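Local coordinates for protein endoglucanase E (Clostridium thermocellum, PDB 2WAO) that probably deacetylates plant cell-wall polysaccharides through its family 2 carbohydrate esterase domain, whose active site also binds cellulose chains, and carries an endo-1,4-beta-glucanase in the full-length enzyme, at residues Ile128-Thr133 against Gly222-Ser227. Sequence-based numbering, arbitrary orientation.
Sequences IGDSIT and GTNDFS. With BGC (beta-D-glucopyranose), chain B; FMT (formic acid), chain C.
Asp130 reaches Gly222-Asn224 largely through two waters, one of them bonded to Thr223 N: Asp130 OD2 stops 3.7 Å from Thr223 CB, and no hydrogen bond joins Ile128-Thr133 directly to Gly222-Ser227. One water lies 2.5 Å from Asp130 OD2 and accepts from Thr223 N at 3.1 Å. The second lies 2.6 Å from OD2 and accepts from Gly222 N (2.9 Å) and Asn224 N, so water gathers three successive amides of the turn beside a single carboxylate oxygen. The other oxygen caps its own helix: Ile132 N donates to Asp130 OD1 (3.1 Å), on the anti side and 27° out of the carboxylate plane. With chi1 at 54°, Asp130 CG sits between the backbone N and the carbonyl carbon, which turns OD1 to the helix start at Ile132 N and OD2 to the waters. The closest direct contact is Ile132 CD1 to Thr223 OG1, 3.5 Å, the two side chains crossing at about a right angle; Met263 and Tyr158 also pack against Ile132. Only 152 Å² is buried between the segments, and the more open side is filled by ligand: formic acid, probably from the crystallisation liquor, lies between Asp130 and Asn224. Here Ser131 OG, in one of its two conformers, accepts from O6 of a bound glucose at 2.6 Å; that sugar is also hydrogen-bonded to His310. Ser131 in GDS and Asn224 in GTND belong to signature blocks of SGNH hydrolases; by family analogy, they would be the nucleophile and an oxyanion-hole residue of this esterase site at the C-terminal ends of the parallel strands.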
loop_
_atom_site.group_PDB
_atom_site.type_symbol
_atom_site.label_atom_id
_atom_site.label_comp_id
_atom_site.label_asym_id
_atom_site.label_seq_id
_atom_site.Cartn_x
_atom_site.Cartn_y
_atom_site.Cartn_z
ATOM N N ILE A 128 2.196 -1.581 6.420
ATOM C CA ILE A 128 1.282 -0.802 7.296
ATOM C C ILE A 128 1.828 0.608 7.359
ATOM O O ILE A 128 2.929 0.806 7.829
ATOM C CB ILE A 128 1.249 -1.428 8.734
ATOM C CG1 ILE A 128 0.819 -2.894 8.672
ATOM C CG2 ILE A 128 0.281 -0.623 9.692
ATOM C CD1 ILE A 128 0.949 -3.655 10.041
ATOM N N GLY A 129 1.070 1.615 6.921
ATOM C CA GLY A 129 1.685 2.916 6.885
ATOM C C GLY A 129 0.743 4.078 6.676
ATOM O O GLY A 129 -0.431 3.969 6.963
ATOM N N ASP A 130 1.306 5.189 6.208
ATOM C CA ASP A 130 0.557 6.466 6.173
ATOM C C ASP A 130 0.652 7.007 4.743
ATOM O O ASP A 130 0.617 6.221 3.769
ATOM C CB ASP A 130 1.115 7.408 7.268
ATOM C CG ASP A 130 2.683 7.625 7.151
ATOM O OD1 ASP A 130 3.281 7.463 6.018
ATOM O OD2 ASP A 130 3.316 7.990 8.171
ATOM N N SER A 131 0.814 8.322 4.584
ATOM C CA SER A 131 0.785 8.940 3.258
ATOM C C SER A 131 1.913 8.457 2.378
ATOM O O SER A 131 1.755 8.373 1.182
ATOM C CB SER A 131 0.895 10.462 3.361
ATOM O OG SER A 131 -0.123 10.978 4.206
ATOM N N ILE A 132 3.073 8.161 3.002
ATOM C CA ILE A 132 4.260 7.752 2.282
ATOM C C ILE A 132 3.948 6.404 1.604
ATOM O O ILE A 132 4.243 6.220 0.426
ATOM C CB ILE A 132 5.483 7.637 3.230
ATOM C CG1 ILE A 132 5.802 9.026 3.843
ATOM C CG2 ILE A 132 6.744 7.169 2.387
ATOM C CD1 ILE A 132 6.660 8.952 5.104
ATOM N N THR A 133 3.299 5.487 2.320
ATOM C CA THR A 133 2.997 4.178 1.685
ATOM C C THR A 133 1.823 4.173 0.741
ATOM O O THR A 133 1.799 3.426 -0.238
ATOM C CB THR A 133 3.260 2.898 2.599
ATOM O OG1 THR A 133 2.278 1.839 2.507
ATOM C CG2 THR A 133 3.807 3.173 3.865
ATOM N N GLY A 222 4.839 7.093 12.025
ATOM C CA GLY A 222 5.407 7.971 13.037
ATOM C C GLY A 222 5.650 9.330 12.435
ATOM O O GLY A 222 5.832 10.289 13.177
ATOM N N THR A 223 5.627 9.456 11.102
ATOM C CA THR A 223 5.715 10.814 10.503
ATOM C C THR A 223 4.674 11.789 11.065
ATOM O O THR A 223 4.998 12.940 11.438
ATOM C CB THR A 223 5.622 10.796 8.928
ATOM O OG1 THR A 223 6.689 9.990 8.430
ATOM C CG2 THR A 223 5.807 12.203 8.336
ATOM N N ASN A 224 3.446 11.310 11.212
ATOM C CA ASN A 224 2.381 12.204 11.668
ATOM C C ASN A 224 2.468 12.422 13.171
ATOM O O ASN A 224 1.914 13.377 13.686
ATOM C CB ASN A 224 1.006 11.686 11.173
ATOM C CG ASN A 224 0.925 11.743 9.700
ATOM O OD1 ASN A 224 0.870 10.690 9.006
ATOM N ND2 ASN A 224 1.092 12.936 9.174
ATOM N N ASP A 225 3.155 11.522 13.870
ATOM C CA ASP A 225 3.401 11.684 15.319
ATOM C C ASP A 225 4.480 12.738 15.652
ATOM O O ASP A 225 4.584 13.147 16.801
ATOM C CB ASP A 225 3.765 10.346 15.948
ATOM C CG ASP A 225 2.598 9.330 15.834
ATOM O OD1 ASP A 225 1.673 9.414 16.670
ATOM O OD2 ASP A 225 2.588 8.476 14.906
ATOM N N PHE A 226 5.292 13.127 14.662
ATOM C CA PHE A 226 6.400 14.087 14.894
ATOM C C PHE A 226 6.485 15.222 13.899
ATOM O O PHE A 226 7.436 16.012 13.969
ATOM C CB PHE A 226 7.780 13.339 14.985
ATOM C CG PHE A 226 7.830 12.384 16.096
ATOM C CD1 PHE A 226 8.177 12.826 17.401
ATOM C CD2 PHE A 226 7.447 11.036 15.894
ATOM C CE1 PHE A 226 8.157 11.984 18.480
ATOM C CE2 PHE A 226 7.415 10.161 16.998
ATOM C CZ PHE A 226 7.780 10.630 18.286
ATOM N N SER A 227 5.527 15.360 12.972
ATOM C CA SER A 227 5.659 16.420 11.982
ATOM C C SER A 227 5.109 17.767 12.466
ATOM O O SER A 227 5.416 18.762 11.889
ATOM C CB SER A 227 5.085 16.043 10.608
ATOM O OG SER A 227 3.672 15.802 10.709
HETATM C C2 BGC B . -0.651 18.213 4.117
HETATM C C3 BGC B . -1.968 17.706 4.687
HETATM C C4 BGC B . -1.955 16.174 4.733
HETATM C C5 BGC B . -0.715 15.710 5.530
HETATM C C6 BGC B . -0.607 14.186 5.740
HETATM C C1 BGC B . 0.514 17.631 4.911
HETATM O O2 BGC B . -0.658 19.645 4.116
HETATM O O3 BGC B . -3.052 18.160 3.866
HETATM O O4 BGC B . -3.057 15.928 5.454
HETATM O O5 BGC B . 0.453 16.217 4.888
HETATM O O6 BGC B . -0.541 13.555 4.474
HETATM C C FMT C . 2.064 10.552 6.667
HETATM O O1 FMT C . 1.023 11.152 6.363
HETATM O O2 FMT C . 3.170 10.634 6.116
HETATM O O HOH W 1 5.701 7.518 8.720
HETATM O O HOH W 2 2.616 8.432 10.659
#